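Local coordinates for inclusion membrane protein A (Chlamydia trachomatis, PDB 6E7E) that probably promotes the homotypic fusion of chlamydial inclusions as a SNARE-like membrane protein, through its soluble domain, at residues D92-E103 with I134-L145. The protein carries 2 engineered substitutions. Numbering follows the deposited sequence.
Sequences DLKGSVASLREE and IRDSLRDEIGQL
Leu100 of helix 87-107 packs as a knob into a hole formed by Leu138, Glu141, Ile142 and Leu145 of helix 125-165, a knob-into-hole contact between antiparallel helices within the helical bundle of the IncA soluble domain. The local axes run antiparallel at 154° and approach to 10.2 Å. CD2 of Leu100 lies 3.8 Å from CD1 of Leu138, the two side chains meeting at about a right angle, while its other methyl turns to Leu145. CD1 of Leu145 reaches CD1 of Leu93 at 3.6 Å. Phe60 touches Leu100 and Leu145, and Phe67 of helix 65-73 touches Leu93 and Leu145.

Polar groups line one flank of this layer. Glu141 is bent at chi2 (-65°), which brings its carboxylate to Ser99, with OE2 2.8 Å from Ser99 OG. Two waters join the helices beside it. One lies between Asp92 OD1, Ser96 OG and Gln144 OE1; the other accepts from Ser96 OG at 2.6 Å and donates to both O and OE1 of Glu141, tying that carboxylate to its own backbone.

A direct hydrogen bond runs from Ser137 to Glu103. With chi1 at -177°, the serine hydroxyl is swung away from its backbone N, and Ser137 OG donates to Glu103 OE2 over a very short 2.5 Å, while OE1 of the same carboxylate rests 3.6 Å from Ile134 CG2.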
ATOM      1  N   ASP A  92       7.874 -10.676  -6.351  1.00 12.36           N
ATOM      2  CA  ASP A  92       6.448 -10.658  -5.939  1.00 13.30           C
ATOM      3  C   ASP A  92       6.035  -9.213  -5.607  1.00 12.73           C
ATOM      4  O   ASP A  92       4.957  -8.751  -6.025  1.00 12.67           O
ATOM      5  CB  ASP A  92       6.235 -11.574  -4.738  1.00 15.60           C
ATOM      6  CG  ASP A  92       4.804 -11.966  -4.448  1.00 17.64           C
ATOM      7  OD1 ASP A  92       3.915 -11.621  -5.259  1.00 20.37           O
ATOM      8  OD2 ASP A  92       4.606 -12.656  -3.409  1.00 22.11           O
ATOM      9  N   LEU A  93       6.877  -8.488  -4.888  1.00 11.45           N
ATOM     10  CA  LEU A  93       6.603  -7.085  -4.530  1.00 10.62           C
ATOM     11  C   LEU A  93       6.385  -6.264  -5.790  1.00  9.91           C
ATOM     12  O   LEU A  93       5.508  -5.387  -5.806  1.00 10.49           O
ATOM     13  CB  LEU A  93       7.767  -6.535  -3.716  1.00 10.81           C
ATOM     14  CG  LEU A  93       7.649  -5.063  -3.356  1.00 11.84           C
ATOM     15  CD1 LEU A  93       6.435  -4.796  -2.481  1.00 14.83           C
ATOM     16  CD2 LEU A  93       8.909  -4.600  -2.679  1.00 12.92           C
ATOM     17  N   LYS A  94       7.158  -6.513  -6.819  1.00 10.19           N
ATOM     18  CA  LYS A  94       7.036  -5.725  -8.063  1.00  9.73           C
ATOM     19  C   LYS A  94       5.600  -5.833  -8.593  1.00  9.43           C
ATOM     20  O   LYS A  94       5.056  -4.855  -9.129  1.00  9.54           O
ATOM     21  CB  LYS A  94       8.007  -6.270  -9.095  1.00 11.71           C
ATOM     22  CG  LYS A  94       9.453  -5.922  -8.864  1.00 16.43           C
ATOM     23  CD  LYS A  94      10.323  -6.360 -10.005  1.00 21.40           C
ATOM     24  CE  LYS A  94      11.791  -6.177  -9.723  1.00 25.47           C
ATOM     25  NZ  LYS A  94      12.557  -7.237 -10.407  1.00 32.09           N
ATOM     26  N   GLY A  95       4.995  -7.005  -8.516  1.00  9.85           N
ATOM     27  CA  GLY A  95       3.591  -7.239  -8.945  1.00 10.75           C
ATOM     28  C   GLY A  95       2.617  -6.441  -8.073  1.00  9.33           C
ATOM     29  O   GLY A  95       1.656  -5.844  -8.576  1.00 10.20           O
ATOM     30  N   SER A  96       2.820  -6.456  -6.761  1.00  9.81           N
ATOM     31  CA  SER A  96       1.965  -5.694  -5.829  1.00 10.54           C
ATOM     32  C   SER A  96       2.024  -4.211  -6.161  1.00  9.42           C
ATOM     33  O   SER A  96       0.978  -3.550  -6.180  1.00 10.21           O
ATOM     34  CB  SER A  96       2.396  -5.921  -4.415  1.00 12.07           C
ATOM     35  OG  SER A  96       2.029  -7.185  -3.911  1.00 15.79           O
ATOM     36  N   VAL A  97       3.215  -3.689  -6.340  1.00  9.38           N
ATOM     37  CA  VAL A  97       3.389  -2.255  -6.642  1.00  9.61           C
ATOM     38  C   VAL A  97       2.635  -1.909  -7.925  1.00  9.19           C
ATOM     39  O   VAL A  97       1.906  -0.903  -7.970  1.00  9.45           O
ATOM     40  CB  VAL A  97       4.879  -1.913  -6.723  1.00 11.05           C
ATOM     41  CG1 VAL A  97       5.094  -0.559  -7.363  1.00 12.05           C
ATOM     42  CG2 VAL A  97       5.521  -1.961  -5.351  1.00 13.71           C
ATOM     43  N   ALA A  98       2.793  -2.712  -8.963  1.00  8.89           N
ATOM     44  CA  ALA A  98       2.124  -2.416 -10.247  1.00  9.39           C
ATOM     45  C   ALA A  98       0.608  -2.443 -10.069  1.00  8.93           C
ATOM     46  O   ALA A  98      -0.091  -1.585 -10.632  1.00  9.66           O
ATOM     47  CB  ALA A  98       2.569  -3.388 -11.291  1.00 10.46           C
ATOM     48  N   SER A  99       0.105  -3.417  -9.345  1.00  8.94           N
ATOM     49  CA  SER A  99      -1.348  -3.538  -9.148  1.00  9.67           C
ATOM     50  C   SER A  99      -1.874  -2.355  -8.356  1.00  9.14           C
ATOM     51  O   SER A  99      -2.939  -1.803  -8.701  1.00  9.62           O
ATOM     52  CB  SER A  99      -1.653  -4.821  -8.495  1.00 11.61           C
ATOM     53  OG  SER A  99      -3.048  -4.961  -8.385  1.00 19.18           O
ATOM     54  N   LEU A 100      -1.187  -1.944  -7.311  1.00  9.00           N
ATOM     55  CA  LEU A 100      -1.623  -0.776  -6.519  1.00  9.58           C
ATOM     56  C   LEU A 100      -1.624   0.486  -7.379  1.00  9.33           C
ATOM     57  O   LEU A 100      -2.545   1.289  -7.247  1.00 10.11           O
ATOM     58  CB  LEU A 100      -0.725  -0.640  -5.287  1.00  9.67           C
ATOM     59  CG  LEU A 100      -0.964  -1.697  -4.221  1.00 10.77           C
ATOM     60  CD1 LEU A 100       0.202  -1.725  -3.236  1.00 12.87           C
ATOM     61  CD2 LEU A 100      -2.276  -1.473  -3.485  1.00 13.30           C
ATOM     62  N   ARG A 101      -0.610   0.653  -8.214  1.00  9.63           N
ATOM     63  CA  ARG A 101      -0.577   1.839  -9.079  1.00 10.43           C
ATOM     64  C   ARG A 101      -1.793   1.816  -9.995  1.00  9.86           C
ATOM     65  O   ARG A 101      -2.366   2.886 -10.245  1.00 10.68           O
ATOM     66  CB  ARG A 101       0.712   1.841  -9.886  1.00 13.65           C
ATOM     67  CG  ARG A 101       1.930   2.412  -9.193  1.00 17.47           C
ATOM     68  CD  ARG A 101       3.004   2.792 -10.190  1.00 20.43           C
ATOM     69  NE  ARG A 101       4.274   3.189  -9.585  1.00 22.86           N
ATOM     70  CZ  ARG A 101       4.544   4.393  -9.071  1.00 20.61           C
ATOM     71  NH1 ARG A 101       3.618   5.336  -9.037  1.00 22.04           N
ATOM     72  NH2 ARG A 101       5.756   4.657  -8.625  1.00 19.44           N
ATOM     73  N   GLU A 102      -2.142   0.668 -10.536  1.00 10.23           N
ATOM     74  CA  GLU A 102      -3.309   0.610 -11.444  1.00 11.39           C
ATOM     75  C   GLU A 102      -4.601   0.866 -10.671  1.00 10.82           C
ATOM     76  O   GLU A 102      -5.489   1.555 -11.216  1.00 12.31           O
ATOM     77  CB  GLU A 102      -3.337  -0.709 -12.197  1.00 13.58           C
ATOM     78  CG  GLU A 102      -2.277  -0.797 -13.276  1.00 16.70           C
ATOM     79  CD  GLU A 102      -2.576   0.141 -14.425  1.00 26.05           C
ATOM     80  OE1 GLU A 102      -3.434  -0.211 -15.250  1.00 28.64           O
ATOM     81  OE2 GLU A 102      -2.035   1.261 -14.440  1.00 32.33           O
ATOM     82  N   GLU A 103      -4.743   0.365  -9.444  1.00 10.85           N
ATOM     83  CA  GLU A 103      -5.949   0.686  -8.646  1.00 11.95           C
ATOM     84  C   GLU A 103      -6.047   2.194  -8.466  1.00 10.53           C
ATOM     85  O   GLU A 103      -7.144   2.755  -8.594  1.00 12.23           O
ATOM     86  CB  GLU A 103      -5.930   0.006  -7.292  1.00 15.63           C
ATOM     87  CG  GLU A 103      -6.034  -1.507  -7.339  1.00 19.23           C
ATOM     88  CD  GLU A 103      -7.263  -2.097  -8.020  1.00 23.24           C
ATOM     89  OE1 GLU A 103      -8.310  -1.438  -8.087  1.00 24.40           O
ATOM     90  OE2 GLU A 103      -7.183  -3.262  -8.440  1.00 32.52           O
ATOM     91  N   ILE A 134     -13.521  -1.645  -6.724  1.00  8.82           N
ATOM     92  CA  ILE A 134     -12.145  -1.174  -6.461  1.00  8.79           C
ATOM     93  C   ILE A 134     -11.804  -1.344  -4.985  1.00  8.61           C
ATOM     94  O   ILE A 134     -10.690  -1.767  -4.664  1.00  9.30           O
ATOM     95  CB  ILE A 134     -11.961   0.278  -6.923  1.00  9.17           C
ATOM     96  CG1 ILE A 134     -12.123   0.361  -8.437  1.00 10.53           C
ATOM     97  CG2 ILE A 134     -10.614   0.803  -6.456  1.00 10.29           C
ATOM     98  CD1 ILE A 134     -12.310   1.764  -8.918  1.00 13.11           C
ATOM     99  N   ARG A 135     -12.718  -1.009  -4.077  1.00  8.66           N
ATOM    100  CA  ARG A 135     -12.471  -1.220  -2.639  1.00  8.66           C
ATOM    101  C   ARG A 135     -12.085  -2.673  -2.399  1.00  8.57           C
ATOM    102  O   ARG A 135     -11.101  -2.933  -1.675  1.00  9.23           O
ATOM    103  CB  ARG A 135     -13.736  -0.865  -1.871  1.00  9.72           C
ATOM    104  CG  ARG A 135     -13.712  -1.222  -0.390  1.00 11.35           C
ATOM    105  CD  ARG A 135     -15.123  -1.403   0.160  1.00 12.58           C
ATOM    106  NE  ARG A 135     -15.835  -2.532  -0.422  1.00 12.95           N
ATOM    107  CZ  ARG A 135     -17.156  -2.714  -0.424  1.00 12.68           C
ATOM    108  NH1 ARG A 135     -17.952  -1.907   0.264  1.00 15.74           N
ATOM    109  NH2 ARG A 135     -17.685  -3.729  -1.076  1.00 15.14           N
ATOM    110  N   ASP A 136     -12.833  -3.599  -2.964  1.00  9.05           N
ATOM    111  CA  ASP A 136     -12.542  -5.034  -2.733  1.00  9.56           C
ATOM    112  C   ASP A 136     -11.164  -5.415  -3.284  1.00  9.15           C
ATOM    113  O   ASP A 136     -10.408  -6.134  -2.621  1.00 10.65           O
ATOM    114  CB  ASP A 136     -13.616  -5.899  -3.368  1.00 10.41           C
ATOM    115  CG  ASP A 136     -14.996  -5.795  -2.763  1.00 11.31           C
ATOM    116  OD1 ASP A 136     -15.129  -5.170  -1.683  1.00 12.25           O
ATOM    117  OD2 ASP A 136     -15.919  -6.345  -3.396  1.00 13.46           O
ATOM    118  N   SER A 137     -10.814  -4.904  -4.453  1.00  9.14           N
ATOM    119  CA  SER A 137      -9.521  -5.199  -5.079  1.00 10.06           C
ATOM    120  C   SER A 137      -8.387  -4.619  -4.238  1.00  9.53           C
ATOM    121  O   SER A 137      -7.378  -5.304  -3.993  1.00 10.76           O
ATOM    122  CB  SER A 137      -9.517  -4.665  -6.466  1.00 12.52           C
ATOM    123  OG  SER A 137      -8.306  -5.013  -7.081  1.00 15.95           O
ATOM    124  N   LEU A 138      -8.583  -3.477  -3.799  1.00  9.65           N
ATOM    125  CA  LEU A 138      -7.569  -2.759  -3.021  1.00 10.63           C
ATOM    126  C   LEU A 138      -7.340  -3.432  -1.677  1.00 10.13           C
ATOM    127  O   LEU A 138      -6.197  -3.557  -1.248  1.00 12.09           O
ATOM    128  CB  LEU A 138      -8.040  -1.329  -2.828  1.00 13.69           C
ATOM    129  CG  LEU A 138      -7.144  -0.446  -1.978  1.00 17.39           C
ATOM    130  CD1 LEU A 138      -5.815  -0.311  -2.667  1.00 21.80           C
ATOM    131  CD2 LEU A 138      -7.730   0.946  -1.789  1.00 19.86           C
ATOM    132  N   ARG A 139      -8.425  -3.854  -0.998  1.00 10.64           N
ATOM    133  CA  ARG A 139      -8.308  -4.616   0.257  1.00 11.50           C
ATOM    134  C   ARG A 139      -7.480  -5.868  -0.007  1.00 11.69           C
ATOM    135  O   ARG A 139      -6.615  -6.206   0.820  1.00 14.20           O
ATOM    136  CB  ARG A 139      -9.691  -4.985   0.779  1.00 12.10           C
ATOM    137  CG  ARG A 139     -10.374  -3.863   1.530  1.00 13.47           C
ATOM    138  CD  ARG A 139     -11.757  -4.278   1.924  1.00 15.80           C
ATOM    139  NE  ARG A 139     -12.336  -3.355   2.882  1.00 19.20           N
ATOM    140  CZ  ARG A 139     -13.627  -3.269   3.130  1.00 18.80           C
ATOM    141  NH1 ARG A 139     -14.479  -4.041   2.482  1.00 19.29           N
ATOM    142  NH2 ARG A 139     -14.074  -2.397   4.012  1.00 23.82           N
ATOM    143  N   ASP A 140      -7.759  -6.584  -1.077  1.00 11.42           N
ATOM    144  CA  ASP A 140      -7.032  -7.833  -1.407  1.00 13.30           C
ATOM    145  C   ASP A 140      -5.538  -7.500  -1.569  1.00 12.07           C
ATOM    146  O   ASP A 140      -4.673  -8.191  -1.053  1.00 15.14           O
ATOM    147  CB  ASP A 140      -7.638  -8.519  -2.638  1.00 16.20           C
ATOM    148  CG  ASP A 140      -8.938  -9.270  -2.376  1.00 22.50           C
ATOM    149  OD1 ASP A 140      -9.289  -9.451  -1.192  1.00 27.08           O
ATOM    150  OD2 ASP A 140      -9.603  -9.651  -3.365  1.00 30.07           O
ATOM    151  N   GLU A 141      -5.236  -6.475  -2.356  1.00 10.79           N
ATOM    152  CA  GLU A 141      -3.817  -6.154  -2.636  1.00 11.50           C
ATOM    153  C   GLU A 141      -3.115  -5.728  -1.343  1.00 11.59           C
ATOM    154  O   GLU A 141      -1.932  -6.090  -1.130  1.00 13.50           O
ATOM    155  CB  GLU A 141      -3.753  -5.045  -3.670  1.00 12.68           C
ATOM    156  CG  GLU A 141      -4.174  -5.451  -5.064  1.00 15.36           C
ATOM    157  CD  GLU A 141      -3.300  -6.486  -5.749  1.00 19.61           C
ATOM    158  OE1 GLU A 141      -2.157  -6.674  -5.348  1.00 21.90           O
ATOM    159  OE2 GLU A 141      -3.792  -7.076  -6.703  1.00 30.23           O
ATOM    160  N   ILE A 142      -3.744  -4.896  -0.539  1.00 12.00           N
ATOM    161  CA  ILE A 142      -3.117  -4.391   0.710  1.00 13.70           C
ATOM    162  C   ILE A 142      -2.879  -5.580   1.646  1.00 14.49           C
ATOM    163  O   ILE A 142      -1.804  -5.625   2.296  1.00 16.28           O
ATOM    164  CB  ILE A 142      -3.940  -3.259   1.345  1.00 15.21           C
ATOM    165  CG1 ILE A 142      -3.959  -2.026   0.440  1.00 16.06           C
ATOM    166  CG2 ILE A 142      -3.403  -2.905   2.717  1.00 19.58           C
ATOM    167  CD1 ILE A 142      -4.950  -0.973   0.895  1.00 18.09           C
ATOM    168  N   GLY A 143      -3.802  -6.536   1.710  1.00 15.09           N
ATOM    169  CA  GLY A 143      -3.619  -7.707   2.581  1.00 16.70           C
ATOM    170  C   GLY A 143      -2.396  -8.493   2.164  1.00 16.69           C
ATOM    171  O   GLY A 143      -1.613  -8.935   3.037  1.00 17.72           O
ATOM    172  N   GLN A 144      -2.264  -8.732   0.859  1.00 14.73           N
ATOM    173  CA  GLN A 144      -1.125  -9.514   0.311  1.00 16.89           C
ATOM    174  C   GLN A 144       0.196  -8.793   0.629  1.00 15.14           C
ATOM    175  O   GLN A 144       1.149  -9.415   1.124  1.00 17.46           O
ATOM    176  CB  GLN A 144      -1.332  -9.767  -1.183  1.00 18.59           C
ATOM    177  CG  GLN A 144      -0.158 -10.370  -1.934  1.00 25.13           C
ATOM    178  CD  GLN A 144      -0.605 -11.264  -3.068  1.00 31.35           C
ATOM    179  OE1 GLN A 144      -0.242 -11.065  -4.229  1.00 37.07           O
ATOM    180  NE2 GLN A 144      -1.410 -12.261  -2.738  1.00 38.95           N
ATOM    181  N   LEU A 145       0.248  -7.488   0.379  1.00 14.61           N
ATOM    182  CA  LEU A 145       1.464  -6.702   0.672  1.00 13.88           C
ATOM    183  C   LEU A 145       1.799  -6.736   2.174  1.00 13.75           C
ATOM    184  O   LEU A 145       2.958  -6.944   2.544  1.00 14.18           O
ATOM    185  CB  LEU A 145       1.219  -5.278   0.184  1.00 12.80           C
ATOM    186  CG  LEU A 145       2.344  -4.297   0.509  1.00 13.29           C
ATOM    187  CD1 LEU A 145       3.616  -4.645  -0.247  1.00 16.51           C
ATOM    188  CD2 LEU A 145       1.907  -2.869   0.233  1.00 15.41           C
TER
HETATM  189  O   HOH W   1       2.135  -9.714  -4.794  1.00 25.07           O
HETATM  190  O   HOH W   2      -0.528  -6.902  -3.463  1.00 30.59           O